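Local coordinates for demethyldecarbamoylnovobiocin O-methyltransferase (Streptomyces caeruleus, PDB 2WK1), which catalyses transfer of a methyl group from S-adenosyl-L-methionine to the 4-hydroxyl of the noviose sugar, the penultimate step of novobiocin biosynthesis, at residues A47-E52 with E70-G75; E92-C97 with G118-L123; R192-W197 with P203-D208; L213-D218 with W224-N229. All coordinates share one frame; numbering follows the deposited sequence.

Contacts 2 and 4 lie in the interior, close to the central sheet of the methyltransferase fold, whereas contact 3 is only partly buried at the outermost strand 191-195. Contact 1 is buried too, but its centre lies about 17 Å from that of the chain, and its loop reaches the second subunit, which contacts 2 to 4 do not. Contacts 3 and 4 reach the same sheet and both touch S-adenosyl-L-homocysteine. Contacts 2 and 4 meet where Ile94 packs on Arg214. The chemistry follows the place: an arginine-to-carbonyl bond from a short helix to a helix end in contact 1, purely apolar packing in contacts 2 and 3, and in contact 4 a methionine-centred core beside a charged cofactor site.

Contact 1: A47-E52 with E70-G75; sequences AGTVYE and EVRNEG
Ala47 and Arg72 bring their backbones nearest, 7.1 Å between the CA atoms, where a Schellman motif ends helix 35-47 and faces the short helix 69-73. Gly48 takes the positive phi of that motif, a conformation glycine adopts readily, and Thr49 to Glu52 then form a type I turn. In Arg72, CG stands opposite the backbone N (chi1 -169°), and bends at chi2 and chi3 curl the chain over the end of the neighbouring helix. Its methylene carbons pass the methyl of Thr49, CG2 of Thr49 lying 3.6 Å from CG of Arg72, and the two side chains run past each other in opposite directions. A long arginine suits this place because its aliphatic part packs while its head serves several partners: NE forms a salt bridge with Asp77 and NH2 binds the carbonyl of Asp53. Ala47, with only a methyl, packs against Ile88 and Leu91 of helix 87-103. Within the turn, Tyr51 stacks on Tyr51 of the second subunit, which places this loop at the dimer interface. NH1 of Arg72 donates to O of Ala47 at 3.0 Å (N-H...O 145°); NH1 lies in the carbonyl plane, while that O sits 24° out of the guanidinium plane.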
# COMPACT_ATOMS: atom_id res chain seq x y z
N ALA A 47 6.06 1.55 -4.97
CA ALA A 47 6.22 2.38 -6.17
C ALA A 47 5.09 3.39 -6.31
O ALA A 47 5.17 4.28 -7.16
CB ALA A 47 6.28 1.52 -7.41
N GLY A 48 4.04 3.24 -5.51
CA GLY A 48 2.91 4.16 -5.56
C GLY A 48 1.96 3.97 -6.72
O GLY A 48 1.14 4.86 -7.00
N THR A 49 2.00 2.81 -7.37
CA THR A 49 1.02 2.55 -8.43
C THR A 49 -0.39 2.36 -7.85
O THR A 49 -1.38 2.76 -8.44
CB THR A 49 1.40 1.36 -9.32
OG1 THR A 49 1.49 0.19 -8.53
CG2 THR A 49 2.71 1.61 -10.06
N VAL A 50 -0.50 1.81 -6.64
CA VAL A 50 -1.80 1.45 -6.11
C VAL A 50 -2.63 2.68 -5.78
O VAL A 50 -3.85 2.64 -5.84
CB VAL A 50 -1.64 0.46 -4.92
CG1 VAL A 50 -1.09 1.15 -3.69
CG2 VAL A 50 -2.97 -0.21 -4.62
N TYR A 51 -1.95 3.79 -5.48
CA TYR A 51 -2.62 5.05 -5.19
C TYR A 51 -2.29 6.16 -6.18
O TYR A 51 -2.56 7.32 -5.93
CB TYR A 51 -2.39 5.50 -3.72
CG TYR A 51 -0.95 5.73 -3.27
CD1 TYR A 51 -0.16 4.69 -2.83
CD2 TYR A 51 -0.41 7.01 -3.25
CE1 TYR A 51 1.14 4.91 -2.40
CE2 TYR A 51 0.88 7.24 -2.82
CZ TYR A 51 1.65 6.20 -2.40
OH TYR A 51 2.93 6.48 -1.96
N GLU A 52 -1.69 5.78 -7.32
CA GLU A 52 -1.44 6.69 -8.44
C GLU A 52 -0.65 7.90 -8.00
O GLU A 52 -0.97 9.05 -8.33
CB GLU A 52 -2.76 7.09 -9.12
CG GLU A 52 -3.53 5.88 -9.58
CD GLU A 52 -4.88 6.19 -10.19
OE1 GLU A 52 -5.13 7.32 -10.63
OE2 GLU A 52 -5.67 5.25 -10.25
N GLU A 70 2.80 3.83 -17.16
CA GLU A 70 3.87 3.30 -17.98
C GLU A 70 5.25 3.82 -17.52
O GLU A 70 6.23 3.07 -17.51
CB GLU A 70 3.62 3.60 -19.48
CG GLU A 70 3.51 5.09 -19.90
CD GLU A 70 2.14 5.80 -19.65
OE1 GLU A 70 1.20 5.28 -18.97
OE2 GLU A 70 2.01 6.94 -20.17
N VAL A 71 5.30 5.07 -17.08
CA VAL A 71 6.53 5.69 -16.58
C VAL A 71 6.90 5.05 -15.24
O VAL A 71 8.07 4.68 -15.02
CB VAL A 71 6.38 7.21 -16.45
CG1 VAL A 71 7.56 7.84 -15.74
CG2 VAL A 71 6.14 7.86 -17.85
N ARG A 72 5.93 4.88 -14.36
CA ARG A 72 6.20 4.29 -13.04
C ARG A 72 6.59 2.82 -13.16
O ARG A 72 7.43 2.32 -12.41
CB ARG A 72 5.00 4.45 -12.13
CG ARG A 72 5.29 4.10 -10.68
CD ARG A 72 6.36 4.98 -10.03
NE ARG A 72 6.15 6.41 -10.24
CZ ARG A 72 5.19 7.13 -9.68
NH1 ARG A 72 4.34 6.59 -8.80
NH2 ARG A 72 5.08 8.42 -9.97
N ASN A 73 6.02 2.12 -14.14
CA ASN A 73 6.34 0.73 -14.36
C ASN A 73 7.80 0.48 -14.63
O ASN A 73 8.34 -0.58 -14.27
CB ASN A 73 5.45 0.10 -15.44
CG ASN A 73 4.50 -0.79 -14.80
OD1 ASN A 73 3.63 -0.31 -14.08
ND2 ASN A 73 4.84 -2.08 -14.77
N GLU A 74 8.45 1.44 -15.29
CA GLU A 74 9.85 1.34 -15.66
C GLU A 74 10.76 2.20 -14.80
O GLU A 74 11.94 2.27 -15.03
CB GLU A 74 10.03 1.62 -17.15
CG GLU A 74 9.41 0.53 -18.01
CD GLU A 74 9.54 0.76 -19.48
OE1 GLU A 74 9.49 1.93 -19.92
OE2 GLU A 74 9.66 -0.25 -20.21
N GLY A 75 10.22 2.83 -13.77
CA GLY A 75 11.03 3.60 -12.84
C GLY A 75 11.67 4.82 -13.46
O GLY A 75 12.82 5.15 -13.19

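Contact 2: E92-C97 with G118-L123; sequences ENIRQC and GGACIL
Ile94 meets both Ala120 and Leu123 from helix 87-103, whose segment 92-97 runs 10.3 Å from the axis of 119-123 at a crossing angle of -31°. At its root, CB of Ile94 lies 4.0 Å from CD2 of Leu123. The CG2 branch, opposite the backbone N, stays beside that same leucine methyl, also 4.0 Å from CG2 of Ile94 to CD2 of Leu123. The other branch leaves through CG1, beside the backbone N (chi1 -68°), and extends to CD1, which ends 3.7 Å from CB of Ala120. One beta-branched side chain thus fills the gap between two residues a helical turn apart. Leu123, with CG anti to its backbone N (chi1 -179°), sends CD2 across to Ile94, and the two side chains meet at a slant. Ala120 offers a single methyl to the isoleucine tip and also touches S-adenosyl-L-homocysteine. Arg95 flanks the contact with its chain extended away, its NH1 in a salt bridge with Asp40. Helix 119-130 follows strand 109-113 and the cofactor-binding residues Glu112 to Trp116, as in Rossmann-like S-adenosyl-L-methionine-dependent methyltransferases, and helix 87-103 packs beside it.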
# COMPACT_ATOMS: atom_id res chain seq x y z
N GLU A 92 10.43 -5.86 -9.08
CA GLU A 92 10.23 -7.26 -9.40
C GLU A 92 11.56 -8.02 -9.52
O GLU A 92 11.66 -9.16 -9.10
CB GLU A 92 9.36 -7.44 -10.66
CG GLU A 92 7.89 -7.07 -10.43
CD GLU A 92 7.01 -6.99 -11.70
OE1 GLU A 92 7.53 -6.76 -12.82
OE2 GLU A 92 5.77 -7.10 -11.54
N ASN A 93 12.58 -7.36 -10.06
CA ASN A 93 13.92 -7.95 -10.11
C ASN A 93 14.48 -8.25 -8.72
O ASN A 93 15.07 -9.29 -8.49
CB ASN A 93 14.85 -7.04 -10.90
CG ASN A 93 16.31 -7.44 -10.79
OD1 ASN A 93 17.06 -6.80 -10.04
ND2 ASN A 93 16.71 -8.49 -11.50
N ILE A 94 14.31 -7.31 -7.79
CA ILE A 94 14.73 -7.57 -6.40
C ILE A 94 14.02 -8.81 -5.87
O ILE A 94 14.63 -9.70 -5.28
CB ILE A 94 14.43 -6.39 -5.47
CG1 ILE A 94 15.30 -5.22 -5.82
CG2 ILE A 94 14.65 -6.77 -3.98
CD1 ILE A 94 14.93 -3.93 -5.07
N ARG A 95 12.70 -8.86 -6.06
CA ARG A 95 11.94 -10.00 -5.58
C ARG A 95 12.45 -11.31 -6.17
O ARG A 95 12.60 -12.30 -5.44
CB ARG A 95 10.45 -9.80 -5.83
CG ARG A 95 9.61 -10.94 -5.27
CD ARG A 95 8.23 -10.81 -5.65
NE ARG A 95 7.43 -11.94 -5.25
CZ ARG A 95 6.11 -11.95 -5.40
NH1 ARG A 95 5.50 -10.90 -5.94
NH2 ARG A 95 5.41 -12.99 -4.98
N GLN A 96 12.66 -11.33 -7.48
CA GLN A 96 13.12 -12.56 -8.11
C GLN A 96 14.49 -12.99 -7.59
O GLN A 96 14.72 -14.17 -7.31
CB GLN A 96 13.14 -12.39 -9.63
CG GLN A 96 11.76 -12.20 -10.30
CD GLN A 96 10.80 -13.38 -10.27
OE1 GLN A 96 10.09 -13.60 -9.29
NE2 GLN A 96 10.71 -14.09 -11.40
N CYS A 97 15.42 -12.05 -7.46
CA CYS A 97 16.76 -12.39 -6.97
C CYS A 97 16.73 -12.85 -5.52
O CYS A 97 17.39 -13.84 -5.19
CB CYS A 97 17.71 -11.19 -7.15
SG CYS A 97 18.14 -10.79 -8.84
N GLY A 118 14.05 4.58 1.03
CA GLY A 118 14.20 3.27 1.62
C GLY A 118 13.39 2.15 1.03
O GLY A 118 13.52 1.01 1.48
N GLY A 119 12.60 2.42 -0.00
CA GLY A 119 11.66 1.43 -0.49
C GLY A 119 12.23 0.12 -0.99
O GLY A 119 11.62 -0.93 -0.79
N ALA A 120 13.36 0.15 -1.67
CA ALA A 120 13.97 -1.11 -2.14
C ALA A 120 14.40 -1.98 -0.97
O ALA A 120 14.23 -3.21 -0.99
CB ALA A 120 15.15 -0.82 -3.07
N CYS A 121 14.94 -1.35 0.07
CA CYS A 121 15.33 -2.06 1.27
C CYS A 121 14.13 -2.54 2.08
O CYS A 121 14.19 -3.62 2.67
CB CYS A 121 16.24 -1.23 2.16
SG CYS A 121 17.80 -0.84 1.46
N ILE A 122 13.04 -1.78 2.10
CA ILE A 122 11.81 -2.24 2.72
C ILE A 122 11.33 -3.48 2.02
O ILE A 122 10.92 -4.43 2.67
CB ILE A 122 10.75 -1.11 2.74
CG1 ILE A 122 11.20 0.03 3.66
CG2 ILE A 122 9.37 -1.63 3.15
CD1 ILE A 122 10.42 1.33 3.49
N LEU A 123 11.33 -3.49 0.68
CA LEU A 123 10.97 -4.71 -0.02
C LEU A 123 11.84 -5.90 0.38
O LEU A 123 11.33 -6.99 0.63
CB LEU A 123 11.01 -4.51 -1.55
CG LEU A 123 10.61 -5.77 -2.36
CD1 LEU A 123 9.21 -6.23 -2.09
CD2 LEU A 123 10.84 -5.58 -3.86

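Contact 3: R192-W197 with P203-D208; sequences RFLPGW and PTAPID. With SAH (S-adenosyl-L-homocysteine), chain B.
Leu194 points from the edge strand toward Ala205, and the two approach most closely between CD1 of Leu194 and CB of Ala205, 3.9 Å apart. The forked end of the leucine straddles that methyl, for its second branch also reaches it, with CD2 of Leu194 4.2 Å from CB of Ala205. Beyond the alanine the branches part company. CD1 of Leu194 continues to CD1 of Ile207 at 4.2 Å, the two side chains lying at a slant to one another, while the other branch turns to CD of Pro206, 4.3 Å from CD2 of Leu194. Leu194 carries CG beside its backbone N (chi1 -71°), which directs both methyls into the loop. A leucine suits the place because its fork can serve three neighbours, and Ala205, being short, allows the loop to come within 7.5 Å, CA to CA, of the strand. Pro206 is the centre of an inverse gamma turn, a tight bend compatible with the fixed phi of proline, and it covers the outer side of the patch. Ile207 is buried, and both it and Leu194 touch Trp139 of strand 138-142. Farther along, the chain leaves the strand for the cofactor: O of Gly196 lies 3.4 Å from C2 of S-adenosyl-L-homocysteine, and the edge of the Trp197 ring faces N1 of its adenine. At the backbone angles of Gly196 a side chain would press on the carbonyl O of Pro195. With 191-195 outermost in strand order 3-2-1-4-5-7-6, its end entering the adenine pocket and the returning loop packed beside it, this is the Rossmann-like methyltransferase fold.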
# COMPACT_ATOMS: atom_id res chain seq x y z
N ARG A 192 19.59 -3.29 9.46
CA ARG A 192 20.74 -2.58 9.98
C ARG A 192 21.14 -1.47 9.04
O ARG A 192 21.01 -1.59 7.83
CB ARG A 192 21.90 -3.56 10.23
CG ARG A 192 21.59 -4.50 11.39
CD ARG A 192 22.76 -5.32 11.89
NE ARG A 192 23.73 -4.43 12.52
CZ ARG A 192 24.68 -4.83 13.35
NH1 ARG A 192 24.78 -6.09 13.65
NH2 ARG A 192 25.54 -3.95 13.84
N PHE A 193 21.66 -0.40 9.60
CA PHE A 193 21.94 0.82 8.86
C PHE A 193 23.43 1.09 8.85
O PHE A 193 24.13 0.92 9.86
CB PHE A 193 21.19 2.02 9.48
CG PHE A 193 19.71 1.93 9.34
CD1 PHE A 193 18.97 1.10 10.16
CD2 PHE A 193 19.05 2.63 8.35
CE1 PHE A 193 17.63 1.01 10.04
CE2 PHE A 193 17.68 2.51 8.19
CZ PHE A 193 16.98 1.67 9.03
N LEU A 194 23.92 1.56 7.71
CA LEU A 194 25.30 1.97 7.54
C LEU A 194 25.29 3.42 7.05
O LEU A 194 25.34 3.68 5.85
CB LEU A 194 26.02 1.07 6.53
CG LEU A 194 26.32 -0.34 6.96
CD1 LEU A 194 26.65 -1.21 5.78
CD2 LEU A 194 27.46 -0.32 7.98
N PRO A 195 25.18 4.37 7.98
CA PRO A 195 25.12 5.77 7.62
C PRO A 195 26.49 6.31 7.37
O PRO A 195 27.40 6.10 8.18
CB PRO A 195 24.48 6.42 8.84
CG PRO A 195 24.93 5.60 9.98
CD PRO A 195 25.00 4.18 9.44
N GLY A 196 26.62 7.08 6.28
CA GLY A 196 27.86 7.79 5.95
C GLY A 196 28.22 7.64 4.48
O GLY A 196 27.52 6.96 3.71
N TRP A 197 29.29 8.30 4.08
CA TRP A 197 29.78 8.17 2.74
C TRP A 197 30.34 6.76 2.53
O TRP A 197 31.02 6.24 3.42
CB TRP A 197 30.86 9.23 2.48
CG TRP A 197 30.35 10.62 2.73
CD1 TRP A 197 30.75 11.47 3.72
CD2 TRP A 197 29.29 11.28 2.04
NE1 TRP A 197 30.02 12.63 3.68
CE2 TRP A 197 29.12 12.54 2.66
CE3 TRP A 197 28.48 10.95 0.95
CZ2 TRP A 197 28.15 13.45 2.22
CZ3 TRP A 197 27.52 11.85 0.55
CH2 TRP A 197 27.35 13.08 1.18
N PRO A 203 34.50 0.01 3.71
CA PRO A 203 35.70 -0.78 4.02
C PRO A 203 35.63 -1.54 5.34
O PRO A 203 36.22 -2.62 5.43
CB PRO A 203 36.81 0.27 4.04
CG PRO A 203 36.35 1.29 3.09
CD PRO A 203 34.86 1.39 3.34
N THR A 204 34.91 -1.00 6.32
CA THR A 204 34.78 -1.61 7.64
C THR A 204 33.38 -2.13 7.97
O THR A 204 33.12 -2.56 9.08
CB THR A 204 35.28 -0.62 8.75
OG1 THR A 204 34.42 0.53 8.81
CG2 THR A 204 36.72 -0.20 8.48
N ALA A 205 32.47 -2.17 7.00
CA ALA A 205 31.13 -2.66 7.26
C ALA A 205 31.22 -4.08 7.80
O ALA A 205 31.91 -4.91 7.22
CB ALA A 205 30.29 -2.64 5.98
N PRO A 206 30.52 -4.39 8.91
CA PRO A 206 30.66 -5.72 9.50
C PRO A 206 29.74 -6.75 8.87
O PRO A 206 28.93 -7.39 9.54
CB PRO A 206 30.31 -5.47 10.97
CG PRO A 206 29.39 -4.37 10.93
CD PRO A 206 29.66 -3.53 9.72
N ILE A 207 29.89 -6.88 7.57
CA ILE A 207 29.16 -7.82 6.76
C ILE A 207 30.14 -8.92 6.40
O ILE A 207 31.23 -8.66 5.92
CB ILE A 207 28.62 -7.17 5.49
CG1 ILE A 207 27.73 -5.95 5.80
CG2 ILE A 207 27.87 -8.22 4.65
CD1 ILE A 207 27.38 -5.12 4.59
N ASP A 208 29.74 -10.15 6.64
CA ASP A 208 30.55 -11.31 6.35
C ASP A 208 30.36 -11.75 4.88
O ASP A 208 31.30 -11.84 4.10
CB ASP A 208 30.10 -12.41 7.33
CG ASP A 208 30.84 -13.70 7.16
OD1 ASP A 208 31.87 -13.73 6.46
OD2 ASP A 208 30.37 -14.70 7.75
N SAH B . 17.53 2.86 -4.39
CA SAH B . 16.71 4.10 -4.16
CB SAH B . 17.26 5.25 -5.00
CG SAH B . 18.67 5.68 -4.60
SD SAH B . 18.96 7.41 -5.00
C SAH B . 15.25 3.81 -4.37
O SAH B . 14.47 4.73 -4.64
OXT SAH B . 14.83 2.67 -4.18
C5' SAH B . 20.75 7.53 -4.76
C4' SAH B . 21.15 7.40 -3.27
O4' SAH B . 22.57 7.16 -3.21
C3' SAH B . 20.84 8.63 -2.41
O3' SAH B . 20.04 8.29 -1.26
C2' SAH B . 22.24 9.13 -2.02
O2' SAH B . 22.33 9.75 -0.73
C1' SAH B . 23.10 7.86 -2.08
N9 SAH B . 24.53 8.03 -2.36
C8 SAH B . 25.06 8.20 -3.60
N7 SAH B . 26.42 8.18 -3.54
C5 SAH B . 26.74 7.97 -2.25
C6 SAH B . 27.97 7.79 -1.52
N6 SAH B . 29.14 7.86 -2.15
N1 SAH B . 27.90 7.54 -0.21
C2 SAH B . 26.72 7.42 0.43
N3 SAH B . 25.53 7.58 -0.16
C4 SAH B . 25.52 7.82 -1.48

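Contact 4: L213-D218 with W224-N229; sequences LRMDGD and WDTLTN. With SAH (S-adenosyl-L-homocysteine), chain B; EDO (1,2-ethanediol), chain F.
Thr226, on the helix, and Met215, on the strand, are paired at the centre of this contact, where strand 213-215 and helix 224-229 run nearly antiparallel at 166°. Within the helix, Trp224 comes first and turns away from the strand, with the methyl of Thr228 over one face of its indole. Asp225 follows; its carbonyl O accepts from both the side-chain ND2 and the backbone N of Asn229. At Thr226 the methyl faces the strand: CG2 lies opposite the backbone N (chi1 -64° for OG1) and meets SD of Met215 at 3.5 Å, and also CD1 of Leu213 at 3.9 Å. Its hydroxyl is bonded to O of Ser222, so threonine can present a methyl to the core while its polar atom is satisfied. Leu227 crosses Met215 at about a right angle, with CD2 of Leu227 3.6 Å from SD of Met215. Methionine suits this place because its bent, flexible thioether can follow both neighbours. Leu213 and Met215 thus give the helix an apolar face, while the alternate residues Arg214 and Asp216 point away to a charged network. OD2 of Asp216, 3.1 Å from NH1 of Arg214, lies in the guanidinium plane, but NH1 meets it from above the carboxylate plane (35° out). Arg214 also bridges to Glu112 (NH1) and Asp243 (NH2), and OD2 of Asp216, a predicted magnesium ligand, accepts a hydrogen bond from the cofactor's amino N at 2.8 Å, holding that group.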
# COMPACT_ATOMS: atom_id res chain seq x y z
N LEU A 213 23.68 -7.96 -3.64
CA LEU A 213 24.29 -6.63 -3.57
C LEU A 213 23.58 -5.76 -4.59
O LEU A 213 23.75 -5.98 -5.76
CB LEU A 213 25.76 -6.73 -3.91
CG LEU A 213 26.57 -5.47 -4.16
CD1 LEU A 213 26.40 -4.48 -3.00
CD2 LEU A 213 28.05 -5.82 -4.45
N ARG A 214 22.77 -4.80 -4.14
CA ARG A 214 22.07 -3.87 -5.04
C ARG A 214 22.76 -2.52 -4.96
O ARG A 214 22.91 -1.97 -3.88
CB ARG A 214 20.59 -3.76 -4.73
CG ARG A 214 19.87 -2.90 -5.77
CD ARG A 214 18.34 -2.85 -5.58
NE ARG A 214 17.73 -2.54 -6.86
CZ ARG A 214 17.76 -1.33 -7.43
NH1 ARG A 214 18.13 -0.27 -6.73
NH2 ARG A 214 17.38 -1.20 -8.68
N MET A 215 23.20 -2.02 -6.10
CA MET A 215 23.97 -0.79 -6.19
C MET A 215 23.13 0.28 -6.85
O MET A 215 22.66 0.09 -7.98
CB MET A 215 25.25 -1.04 -6.98
CG MET A 215 26.08 -2.21 -6.46
SD MET A 215 27.72 -2.22 -7.15
CE MET A 215 27.33 -2.28 -8.85
N ASP A 216 22.96 1.41 -6.18
CA ASP A 216 22.16 2.52 -6.69
C ASP A 216 22.73 3.83 -6.16
O ASP A 216 22.00 4.63 -5.53
CB ASP A 216 20.71 2.34 -6.25
CG ASP A 216 19.70 3.14 -7.08
OD1 ASP A 216 20.10 4.07 -7.83
OD2 ASP A 216 18.49 2.83 -6.97
N GLY A 217 24.00 4.05 -6.41
CA GLY A 217 24.71 5.22 -5.90
C GLY A 217 25.02 6.32 -6.89
O GLY A 217 25.71 7.27 -6.55
N ASP A 218 24.53 6.18 -8.13
CA ASP A 218 24.52 7.25 -9.16
C ASP A 218 25.83 7.76 -9.76
O ASP A 218 25.79 8.33 -10.82
CB ASP A 218 23.71 8.46 -8.67
CG ASP A 218 22.20 8.24 -8.75
OD1 ASP A 218 21.71 7.62 -9.73
OD2 ASP A 218 21.52 8.69 -7.83
N TRP A 224 32.27 2.38 -7.87
CA TRP A 224 33.58 1.77 -7.71
C TRP A 224 33.83 1.40 -6.25
O TRP A 224 34.29 0.31 -5.94
CB TRP A 224 34.68 2.73 -8.23
CG TRP A 224 36.01 2.09 -8.16
CD1 TRP A 224 36.92 2.21 -7.16
CD2 TRP A 224 36.55 1.14 -9.10
NE1 TRP A 224 38.01 1.42 -7.43
CE2 TRP A 224 37.81 0.75 -8.61
CE3 TRP A 224 36.11 0.61 -10.30
CZ2 TRP A 224 38.62 -0.17 -9.29
CZ3 TRP A 224 36.92 -0.31 -10.98
CH2 TRP A 224 38.15 -0.68 -10.47
N ASP A 225 33.51 2.32 -5.34
CA ASP A 225 33.73 2.04 -3.91
C ASP A 225 32.83 0.91 -3.39
O ASP A 225 33.22 0.10 -2.54
CB ASP A 225 33.53 3.30 -3.08
CG ASP A 225 34.64 4.34 -3.33
OD1 ASP A 225 35.70 3.99 -3.90
OD2 ASP A 225 34.41 5.50 -2.95
N THR A 226 31.64 0.79 -3.96
CA THR A 226 30.76 -0.30 -3.60
C THR A 226 31.32 -1.63 -4.08
O THR A 226 31.41 -2.60 -3.32
CB THR A 226 29.35 -0.08 -4.15
OG1 THR A 226 28.77 1.10 -3.56
CG2 THR A 226 28.49 -1.27 -3.84
N LEU A 227 31.66 -1.70 -5.37
CA LEU A 227 32.18 -2.96 -5.89
C LEU A 227 33.48 -3.39 -5.19
O LEU A 227 33.67 -4.55 -4.83
CB LEU A 227 32.40 -2.91 -7.39
CG LEU A 227 31.12 -2.92 -8.22
CD1 LEU A 227 31.44 -2.43 -9.65
CD2 LEU A 227 30.50 -4.31 -8.20
N THR A 228 34.41 -2.45 -5.04
CA THR A 228 35.71 -2.83 -4.50
C THR A 228 35.57 -3.40 -3.08
O THR A 228 36.24 -4.37 -2.73
CB THR A 228 36.72 -1.68 -4.52
OG1 THR A 228 36.26 -0.58 -3.80
CG2 THR A 228 37.04 -1.28 -5.89
N ASN A 229 34.71 -2.81 -2.28
CA ASN A 229 34.57 -3.23 -0.88
C ASN A 229 33.60 -4.38 -0.67
O ASN A 229 33.79 -5.16 0.25
CB ASN A 229 34.14 -2.03 -0.05
CG ASN A 229 35.28 -1.05 0.12
OD1 ASN A 229 36.29 -1.38 0.76
ND2 ASN A 229 35.14 0.15 -0.44
N SAH B . 17.53 2.86 -4.39
CA SAH B . 16.71 4.10 -4.16
CB SAH B . 17.26 5.25 -5.00
CG SAH B . 18.67 5.68 -4.60
SD SAH B . 18.96 7.41 -5.00
C SAH B . 15.25 3.81 -4.37
O SAH B . 14.47 4.73 -4.64
OXT SAH B . 14.83 2.67 -4.18
C5' SAH B . 20.75 7.53 -4.76
C4' SAH B . 21.15 7.40 -3.27
O4' SAH B . 22.57 7.16 -3.21
C3' SAH B . 20.84 8.63 -2.41
O3' SAH B . 20.04 8.29 -1.26
C2' SAH B . 22.24 9.13 -2.02
O2' SAH B . 22.33 9.75 -0.73
C1' SAH B . 23.10 7.86 -2.08
N9 SAH B . 24.53 8.03 -2.36
C8 SAH B . 25.06 8.20 -3.60
N7 SAH B . 26.42 8.18 -3.54
C5 SAH B . 26.74 7.97 -2.25
C6 SAH B . 27.97 7.79 -1.52
N6 SAH B . 29.14 7.86 -2.15
N1 SAH B . 27.90 7.54 -0.21
C2 SAH B . 26.72 7.42 0.43
N3 SAH B . 25.53 7.58 -0.16
C4 SAH B . 25.52 7.82 -1.48
C1 EDO F . 25.45 1.58 -9.15
O1 EDO F . 25.90 2.37 -7.98
C2 EDO F . 24.96 2.39 -10.36
O2 EDO F . 23.51 2.39 -10.40